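Local structure of mutT/nudix family protein (Listeria innocua, 3I9X) at residues Glu80-Ala85 and Arg121-Ile126. The protein is the Nudix-domain part of a longer protein that probably acts as a hydrolase, as its family members typically cleave nucleoside diphosphate-linked compounds. Residues are numbered along the deposited sequence; the frame is centred on the assembly and turned at random.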
loop_
_atom_site.group_PDB
_atom_site.type_symbol
_atom_site.label_atom_id
_atom_site.label_comp_id
_atom_site.label_asym_id
_atom_site.label_seq_id
_atom_site.Cartn_x
_atom_site.Cartn_y
_atom_site.Cartn_z
ATOM N N GLU A 80 -3.727 9.962 -11.357
ATOM C CA GLU A 80 -2.508 9.130 -11.361
ATOM C C GLU A 80 -2.418 8.091 -10.201
ATOM O O GLU A 80 -3.174 8.135 -9.224
ATOM C CB GLU A 80 -1.272 10.040 -11.342
ATOM C CG GLU A 80 -1.124 10.809 -10.045
ATOM C CD GLU A 80 -0.068 11.927 -10.105
ATOM O OE1 GLU A 80 0.590 12.123 -11.155
ATOM O OE2 GLU A 80 0.061 12.619 -9.089
ATOM N N SER A 81 -1.502 7.147 -10.361
ATOM C CA SER A 81 -1.177 6.198 -9.310
ATOM C C SER A 81 -0.123 6.825 -8.405
ATOM O O SER A 81 0.545 7.813 -8.789
ATOM C CB SER A 81 -0.637 4.921 -9.924
ATOM O OG SER A 81 0.616 5.181 -10.516
ATOM N N ALA A 82 0.015 6.271 -7.197
ATOM C CA ALA A 82 1.008 6.755 -6.252
ATOM C C ALA A 82 2.426 6.615 -6.851
ATOM O O ALA A 82 3.277 7.456 -6.608
ATOM C CB ALA A 82 0.897 6.039 -4.903
ATOM N N GLU A 83 2.637 5.558 -7.618
ATOM C CA GLU A 83 3.850 5.318 -8.398
ATOM C C GLU A 83 4.152 6.427 -9.389
ATOM O O GLU A 83 5.292 6.888 -9.480
ATOM C CB GLU A 83 3.719 4.018 -9.166
ATOM C CG GLU A 83 4.971 3.655 -9.980
ATOM C CD GLU A 83 5.080 2.157 -10.309
ATOM O OE1 GLU A 83 5.882 1.463 -9.637
ATOM O OE2 GLU A 83 4.380 1.679 -11.241
ATOM N N GLN A 84 3.128 6.870 -10.119
ATOM C CA GLN A 84 3.310 7.950 -11.066
ATOM C C GLN A 84 3.683 9.204 -10.322
ATOM O O GLN A 84 4.610 9.890 -10.715
ATOM C CB GLN A 84 2.072 8.141 -11.966
ATOM C CG GLN A 84 2.105 7.231 -13.197
ATOM C CD GLN A 84 0.727 6.746 -13.689
ATOM O OE1 GLN A 84 -0.327 7.273 -13.308
ATOM N NE2 GLN A 84 0.751 5.715 -14.542
ATOM N N ALA A 85 3.002 9.479 -9.216
ATOM C CA ALA A 85 3.331 10.629 -8.401
ATOM C C ALA A 85 4.765 10.579 -7.800
ATOM O O ALA A 85 5.429 11.622 -7.691
ATOM C CB ALA A 85 2.314 10.811 -7.311
ATOM N N ARG A 121 1.412 6.104 0.624
ATOM C CA ARG A 121 2.059 5.021 -0.071
ATOM C C ARG A 121 3.569 5.313 -0.108
ATOM O O ARG A 121 4.035 6.310 -0.663
ATOM C CB ARG A 121 1.441 4.897 -1.470
ATOM C CG ARG A 121 1.965 3.767 -2.418
ATOM C CD ARG A 121 2.257 2.553 -1.735
ATOM N NE ARG A 121 2.303 1.394 -2.609
ATOM C CZ ARG A 121 2.637 0.168 -2.199
ATOM N NH1 ARG A 121 2.975 -0.055 -0.936
ATOM N NH2 ARG A 121 2.614 -0.852 -3.062
ATOM N N ALA A 122 4.347 4.458 0.524
ATOM C CA ALA A 122 5.755 4.744 0.697
ATOM C C ALA A 122 6.647 3.895 -0.213
ATOM O O ALA A 122 6.396 2.702 -0.420
ATOM C CB ALA A 122 6.112 4.573 2.114
ATOM N N PHE A 123 7.643 4.530 -0.790
ATOM C CA PHE A 123 8.572 3.885 -1.686
ATOM C C PHE A 123 9.985 4.187 -1.196
ATOM O O PHE A 123 10.199 5.253 -0.572
ATOM C CB PHE A 123 8.455 4.478 -3.090
ATOM C CG PHE A 123 7.095 4.284 -3.764
ATOM C CD1 PHE A 123 6.879 3.225 -4.666
ATOM C CD2 PHE A 123 6.084 5.218 -3.590
ATOM C CE1 PHE A 123 5.659 3.053 -5.313
ATOM C CE2 PHE A 123 4.850 5.071 -4.239
ATOM C CZ PHE A 123 4.632 3.977 -5.092
ATOM N N TYR A 124 10.944 3.309 -1.489
ATOM C CA TYR A 124 12.351 3.718 -1.437
ATOM C C TYR A 124 13.060 3.647 -2.775
ATOM O O TYR A 124 12.642 2.942 -3.664
ATOM C CB TYR A 124 13.138 2.910 -0.430
ATOM C CG TYR A 124 13.465 1.450 -0.742
ATOM C CD1 TYR A 124 14.550 1.101 -1.526
ATOM C CD2 TYR A 124 12.749 0.436 -0.140
ATOM C CE1 TYR A 124 14.891 -0.244 -1.724
ATOM C CE2 TYR A 124 13.060 -0.905 -0.341
ATOM C CZ TYR A 124 14.132 -1.242 -1.127
ATOM O OH TYR A 124 14.411 -2.585 -1.314
ATOM N N ALA A 125 14.149 4.380 -2.886
ATOM C CA ALA A 125 15.028 4.311 -4.044
ATOM C C ALA A 125 16.471 4.422 -3.562
ATOM O O ALA A 125 16.752 5.088 -2.545
ATOM C CB ALA A 125 14.716 5.439 -5.016
ATOM N N ILE A 126 17.372 3.769 -4.298
ATOM C CA ILE A 126 18.808 3.865 -4.084
ATOM C C ILE A 126 19.439 4.520 -5.304
ATOM O O ILE A 126 19.460 3.952 -6.378
ATOM C CB ILE A 126 19.418 2.508 -3.806
ATOM C CG1 ILE A 126 18.776 1.903 -2.567
ATOM C CG2 ILE A 126 20.957 2.601 -3.592
ATOM C CD1 ILE A 126 18.867 0.419 -2.532
#
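In the Nudix fold the helix of the Nudix box packs against the central mixed sheet, and here Ala82 and Glu83, in the first turn of helix 82-94, meet Arg121 and Phe123 of strand 118-126. The closest approach is aliphatic: Ala82 CB lies 3.5 Å from Arg121 CG. With CG anti to the backbone N (chi1 -179°) and the chain bent at chi2, Arg121 offers its stem to the alanine, while its NH1 is hydrogen-bonded to Gly105 O. Phe123, two residues on, brings its ring obliquely to the helix backbone, CE2 standing 3.7 Å from Ala82 O and CZ 3.6 Å from Glu83 N. Ser81 and Gln84 close the helix start with a capping box. Gln84 N donates to Ser81 OG at 3.1 Å, and Gln84 OE1 accepts from Ser81 N, which sits well above the amide carbonyl plane. Around this start, Ser30 OG is hydrogen-bonded to Ala82 O, and Asp108 of the second subunit accepts from Ala82 N through OD2. Between helix and strand, then, the contact is van der Waals, carbon against carbon and ring against peptide groups, with the directed bonds of Ala82 N and O going to those other partners.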